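Local coordinates for protein HTH-type transcriptional regulator YgaV (Escherichia coli K12, PDB 3CUO) that regulates gene expression in response to sulfide, acting as both repressor and activator and, without sulfide, repressing many anaerobic respiratory genes, at residues Ile29-Ala41 and Ile77-Ile90. Numbering follows the deposited sequence.
Sequences ILCMLSGSPGTSA and ILYSIKNEAVNAII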
loop_
_atom_site.group_PDB
_atom_site.type_symbol
_atom_site.label_atom_id
_atom_site.label_comp_id
_atom_site.label_asym_id
_atom_site.label_seq_id
_atom_site.Cartn_x
_atom_site.Cartn_y
_atom_site.Cartn_z
ATOM N N ILE A 29 -7.373 12.061 -1.827
ATOM C CA ILE A 29 -6.495 13.275 -1.683
ATOM C C ILE A 29 -5.312 13.203 -2.623
ATOM O O ILE A 29 -5.013 14.179 -3.393
ATOM C CB ILE A 29 -6.010 13.457 -0.247
ATOM C CG1 ILE A 29 -7.088 14.006 0.668
ATOM C CG2 ILE A 29 -4.738 14.427 -0.127
ATOM C CD1 ILE A 29 -6.673 13.894 2.201
ATOM N N LEU A 30 -4.590 12.102 -2.531
ATOM C CA LEU A 30 -3.408 11.845 -3.384
ATOM C C LEU A 30 -3.774 11.794 -4.848
ATOM O O LEU A 30 -3.066 12.371 -5.634
ATOM C CB LEU A 30 -2.643 10.603 -2.936
ATOM C CG LEU A 30 -2.123 10.596 -1.516
ATOM C CD1 LEU A 30 -1.604 9.202 -1.141
ATOM C CD2 LEU A 30 -1.031 11.636 -1.293
ATOM N N CYS A 31 -4.938 11.231 -5.206
ATOM C CA CYS A 31 -5.421 11.312 -6.598
ATOM C C CYS A 31 -5.679 12.740 -7.030
ATOM O O CYS A 31 -5.273 13.127 -8.140
ATOM C CB CYS A 31 -6.732 10.576 -6.813
ATOM S SG CYS A 31 -6.613 8.820 -6.814
ATOM N N MET A 32 -6.421 13.504 -6.208
ATOM C CA MET A 32 -6.645 14.917 -6.509
ATOM C C MET A 32 -5.351 15.685 -6.632
ATOM O O MET A 32 -5.221 16.626 -7.442
ATOM C CB MET A 32 -7.525 15.581 -5.426
ATOM C CG MET A 32 -8.137 16.963 -5.838
ATOM S SD MET A 32 -9.416 16.837 -7.176
ATOM C CE MET A 32 -10.446 15.524 -6.707
ATOM N N LEU A 33 -4.381 15.371 -5.787
ATOM C CA LEU A 33 -3.138 16.113 -5.865
ATOM C C LEU A 33 -2.304 15.743 -7.078
ATOM O O LEU A 33 -1.470 16.528 -7.474
ATOM C CB LEU A 33 -2.321 15.951 -4.586
ATOM C CG LEU A 33 -2.870 16.500 -3.261
ATOM C CD1 LEU A 33 -1.781 16.208 -2.183
ATOM C CD2 LEU A 33 -3.222 17.965 -3.400
ATOM N N SER A 34 -2.471 14.546 -7.650
ATOM C CA SER A 34 -1.655 14.162 -8.818
ATOM C C SER A 34 -1.790 15.182 -9.931
ATOM O O SER A 34 -2.904 15.526 -10.374
ATOM C CB SER A 34 -2.049 12.789 -9.375
ATOM O OG SER A 34 -1.970 11.763 -8.394
ATOM N N GLY A 35 -0.657 15.682 -10.384
ATOM C CA GLY A 35 -0.625 16.657 -11.457
ATOM C C GLY A 35 -0.971 18.063 -11.039
ATOM O O GLY A 35 -0.766 19.024 -11.821
ATOM N N SER A 36 -1.462 18.225 -9.809
ATOM C CA SER A 36 -2.176 19.453 -9.444
ATOM C C SER A 36 -1.632 20.007 -8.180
ATOM O O SER A 36 -2.335 20.097 -7.176
ATOM C CB SER A 36 -3.654 19.171 -9.288
ATOM O OG SER A 36 -4.085 18.360 -10.363
ATOM N N PRO A 37 -0.383 20.455 -8.244
ATOM C CA PRO A 37 0.319 20.859 -7.072
ATOM C C PRO A 37 -0.263 22.183 -6.630
ATOM O O PRO A 37 -0.878 22.882 -7.426
ATOM C CB PRO A 37 1.741 21.054 -7.586
ATOM C CG PRO A 37 1.524 21.520 -8.997
ATOM C CD PRO A 37 0.390 20.742 -9.470
ATOM N N GLY A 38 -0.089 22.505 -5.364
ATOM C CA GLY A 38 -0.579 23.701 -4.823
ATOM C C GLY A 38 -2.084 23.631 -4.725
ATOM O O GLY A 38 -2.776 24.556 -5.113
ATOM N N THR A 39 -2.588 22.570 -4.134
ATOM C CA THR A 39 -4.028 22.507 -3.879
ATOM C C THR A 39 -4.303 22.764 -2.403
ATOM O O THR A 39 -3.675 22.181 -1.522
ATOM C CB THR A 39 -4.623 21.129 -4.298
ATOM O OG1 THR A 39 -4.387 20.876 -5.690
ATOM C CG2 THR A 39 -6.088 21.076 -4.009
ATOM N N SER A 40 -5.305 23.570 -2.144
ATOM C CA SER A 40 -5.692 23.916 -0.780
ATOM C C SER A 40 -6.481 22.857 -0.001
ATOM O O SER A 40 -7.140 21.992 -0.546
ATOM C CB SER A 40 -6.475 25.240 -0.789
ATOM O OG SER A 40 -7.641 25.117 -1.586
ATOM N N ALA A 41 -6.401 22.929 1.323
ATOM C CA ALA A 41 -7.223 22.074 2.191
ATOM C C ALA A 41 -8.737 22.147 1.958
ATOM O O ALA A 41 -9.434 21.141 1.997
ATOM C CB ALA A 41 -6.885 22.346 3.635
ATOM N N ILE A 77 -2.302 27.615 2.960
ATOM C CA ILE A 77 -1.371 26.514 2.778
ATOM C C ILE A 77 -1.889 25.698 1.631
ATOM O O ILE A 77 -3.093 25.330 1.587
ATOM C CB ILE A 77 -1.248 25.595 4.021
ATOM C CG1 ILE A 77 -0.930 26.379 5.279
ATOM C CG2 ILE A 77 -0.238 24.443 3.811
ATOM C CD1 ILE A 77 -1.889 26.066 6.390
ATOM N N LEU A 78 -0.971 25.352 0.749
ATOM C CA LEU A 78 -1.233 24.533 -0.410
ATOM C C LEU A 78 -0.336 23.294 -0.354
ATOM O O LEU A 78 0.798 23.380 0.070
ATOM C CB LEU A 78 -0.885 25.337 -1.671
ATOM C CG LEU A 78 -1.538 26.728 -1.832
ATOM C CD1 LEU A 78 -1.042 27.435 -3.108
ATOM C CD2 LEU A 78 -3.099 26.644 -1.813
ATOM N N TYR A 79 -0.845 22.172 -0.876
ATOM C CA TYR A 79 -0.247 20.916 -0.786
ATOM C C TYR A 79 0.017 20.341 -2.187
ATOM O O TYR A 79 -0.745 20.596 -3.136
ATOM C CB TYR A 79 -1.167 19.953 0.017
ATOM C CG TYR A 79 -1.488 20.446 1.420
ATOM C CD1 TYR A 79 -0.733 20.036 2.495
ATOM C CD2 TYR A 79 -2.526 21.318 1.650
ATOM C CE1 TYR A 79 -1.006 20.493 3.762
ATOM C CE2 TYR A 79 -2.794 21.790 2.934
ATOM C CZ TYR A 79 -2.015 21.341 3.980
ATOM O OH TYR A 79 -2.258 21.727 5.297
ATOM N N SER A 80 1.088 19.563 -2.276
ATOM C CA SER A 80 1.510 18.888 -3.498
ATOM C C SER A 80 2.143 17.513 -3.162
ATOM O O SER A 80 2.655 17.270 -2.049
ATOM C CB SER A 80 2.437 19.852 -4.299
ATOM O OG SER A 80 3.786 19.529 -4.038
ATOM N N ILE A 81 2.131 16.597 -4.132
ATOM C CA ILE A 81 2.825 15.326 -3.955
ATOM C C ILE A 81 4.291 15.578 -3.965
ATOM O O ILE A 81 4.746 16.275 -4.813
ATOM C CB ILE A 81 2.377 14.211 -4.930
ATOM C CG1 ILE A 81 1.019 13.686 -4.424
ATOM C CG2 ILE A 81 3.446 13.013 -4.915
ATOM C CD1 ILE A 81 0.114 13.221 -5.393
ATOM N N LYS A 82 4.986 15.032 -2.960
ATOM C CA LYS A 82 6.420 15.079 -2.799
ATOM C C LYS A 82 7.085 13.772 -3.246
ATOM O O LYS A 82 7.990 13.795 -4.026
ATOM C CB LYS A 82 6.813 15.301 -1.314
ATOM C CG LYS A 82 8.347 15.712 -1.122
ATOM C CD LYS A 82 8.866 15.448 0.260
ATOM C CE LYS A 82 10.408 15.304 0.284
ATOM N NZ LYS A 82 11.095 16.621 -0.114
ATOM N N ASN A 83 6.616 12.638 -2.721
ATOM C CA ASN A 83 7.241 11.327 -2.971
ATOM C C ASN A 83 6.717 10.762 -4.287
ATOM O O ASN A 83 5.527 10.436 -4.412
ATOM C CB ASN A 83 6.898 10.384 -1.812
ATOM C CG ASN A 83 7.674 9.159 -1.850
ATOM O OD1 ASN A 83 8.131 8.787 -2.927
ATOM N ND2 ASN A 83 7.896 8.514 -0.684
ATOM N N GLU A 84 7.576 10.581 -5.268
ATOM C CA GLU A 84 7.102 10.088 -6.535
ATOM C C GLU A 84 6.638 8.635 -6.470
ATOM O O GLU A 84 5.863 8.268 -7.296
ATOM C CB GLU A 84 8.088 10.353 -7.670
ATOM C CG GLU A 84 7.802 11.721 -8.368
ATOM C CD GLU A 84 8.967 12.184 -9.279
ATOM O OE1 GLU A 84 9.928 11.389 -9.496
ATOM O OE2 GLU A 84 8.959 13.353 -9.770
ATOM N N ALA A 85 7.109 7.845 -5.493
ATOM C CA ALA A 85 6.558 6.539 -5.199
ATOM C C ALA A 85 5.024 6.530 -5.062
ATOM O O ALA A 85 4.385 5.525 -5.334
ATOM C CB ALA A 85 7.187 5.976 -3.966
ATOM N N VAL A 86 4.474 7.669 -4.640
ATOM C CA VAL A 86 3.042 7.855 -4.494
ATOM C C VAL A 86 2.417 7.796 -5.852
ATOM O O VAL A 86 1.482 7.060 -6.078
ATOM C CB VAL A 86 2.680 9.174 -3.745
ATOM C CG1 VAL A 86 1.222 9.430 -3.886
ATOM C CG2 VAL A 86 3.121 9.073 -2.266
ATOM N N ASN A 87 2.983 8.535 -6.771
ATOM C CA ASN A 87 2.476 8.543 -8.129
ATOM C C ASN A 87 2.554 7.139 -8.752
ATOM O O ASN A 87 1.633 6.735 -9.474
ATOM C CB ASN A 87 3.276 9.521 -8.942
ATOM C CG ASN A 87 2.940 10.991 -8.577
ATOM O OD1 ASN A 87 3.826 11.839 -8.467
ATOM N ND2 ASN A 87 1.692 11.258 -8.370
ATOM N N ALA A 88 3.635 6.425 -8.446
ATOM C CA ALA A 88 3.800 5.012 -8.909
ATOM C C ALA A 88 2.723 4.100 -8.389
ATOM O O ALA A 88 2.199 3.248 -9.114
ATOM C CB ALA A 88 5.164 4.482 -8.495
ATOM N N ILE A 89 2.404 4.226 -7.094
ATOM C CA ILE A 89 1.411 3.350 -6.491
ATOM C C ILE A 89 0.033 3.705 -6.994
ATOM O O ILE A 89 -0.768 2.826 -7.349
ATOM C CB ILE A 89 1.526 3.403 -4.982
ATOM C CG1 ILE A 89 2.838 2.739 -4.613
ATOM C CG2 ILE A 89 0.255 2.763 -4.268
ATOM C CD1 ILE A 89 3.373 3.118 -3.324
ATOM N N ILE A 90 -0.287 4.997 -7.010
ATOM C CA ILE A 90 -1.519 5.453 -7.624
ATOM C C ILE A 90 -1.758 4.921 -9.036
ATOM O O ILE A 90 -2.835 4.443 -9.360
ATOM C CB ILE A 90 -1.621 7.050 -7.580
ATOM C CG1 ILE A 90 -1.917 7.471 -6.147
ATOM C CG2 ILE A 90 -2.685 7.507 -8.511
ATOM C CD1 ILE A 90 -2.394 8.977 -6.034
HETATM O O HOH W 1 0.966 17.261 -6.533
#
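Thr39 and Tyr79 pair antiparallel through two backbone bonds: Thr39 N reaches Tyr79 O at 2.9 Å, nearly straight at 170°, and Tyr79 N returns to Thr39 O. Gly38 N adds a weak bond to the same Tyr79 O, making a G1 bulge. With CG beside its backbone N (chi1 -58°), the Tyr79 ring turns its CD2 edge to Thr39 O, which lies in the ring plane, while CE2 meets Ala41 CB at 4.2 Å. Across the strand, Leu78 CB packs on Gly38 CA and its CD2 on Ser40 CB. Further along, Ile81 CD1 packs against the end of helix 24-33, 3.3 Å from Leu30 O and 3.7 Å from Leu33 CB. Ile90 CD1 comes in from helix 84-97 against Leu30 CB, and Val86 crosses Leu30 at about a right angle. Ser34 OG, donating to Leu30 O at 3.0 Å, lies near CD1 of both Ile81 and Ile90; with an alanine here the Leu30 carbonyl is likely to lose its side-chain donor, and a small gap to open beside Ile90 CD1. A water bridges Leu33 O and Ile81 N, while Thr39 OG1 donates to Ser36 O, tying the strand to the loop before it. Leu59 of helix 52-64 also touches Tyr79. In this ArsR-type winged helix-turn-helix domain, strand 39-40 leads into the predicted DNA-binding motif and pairs with strand 77-81 of the wing hairpin, whose other strand is 68-72.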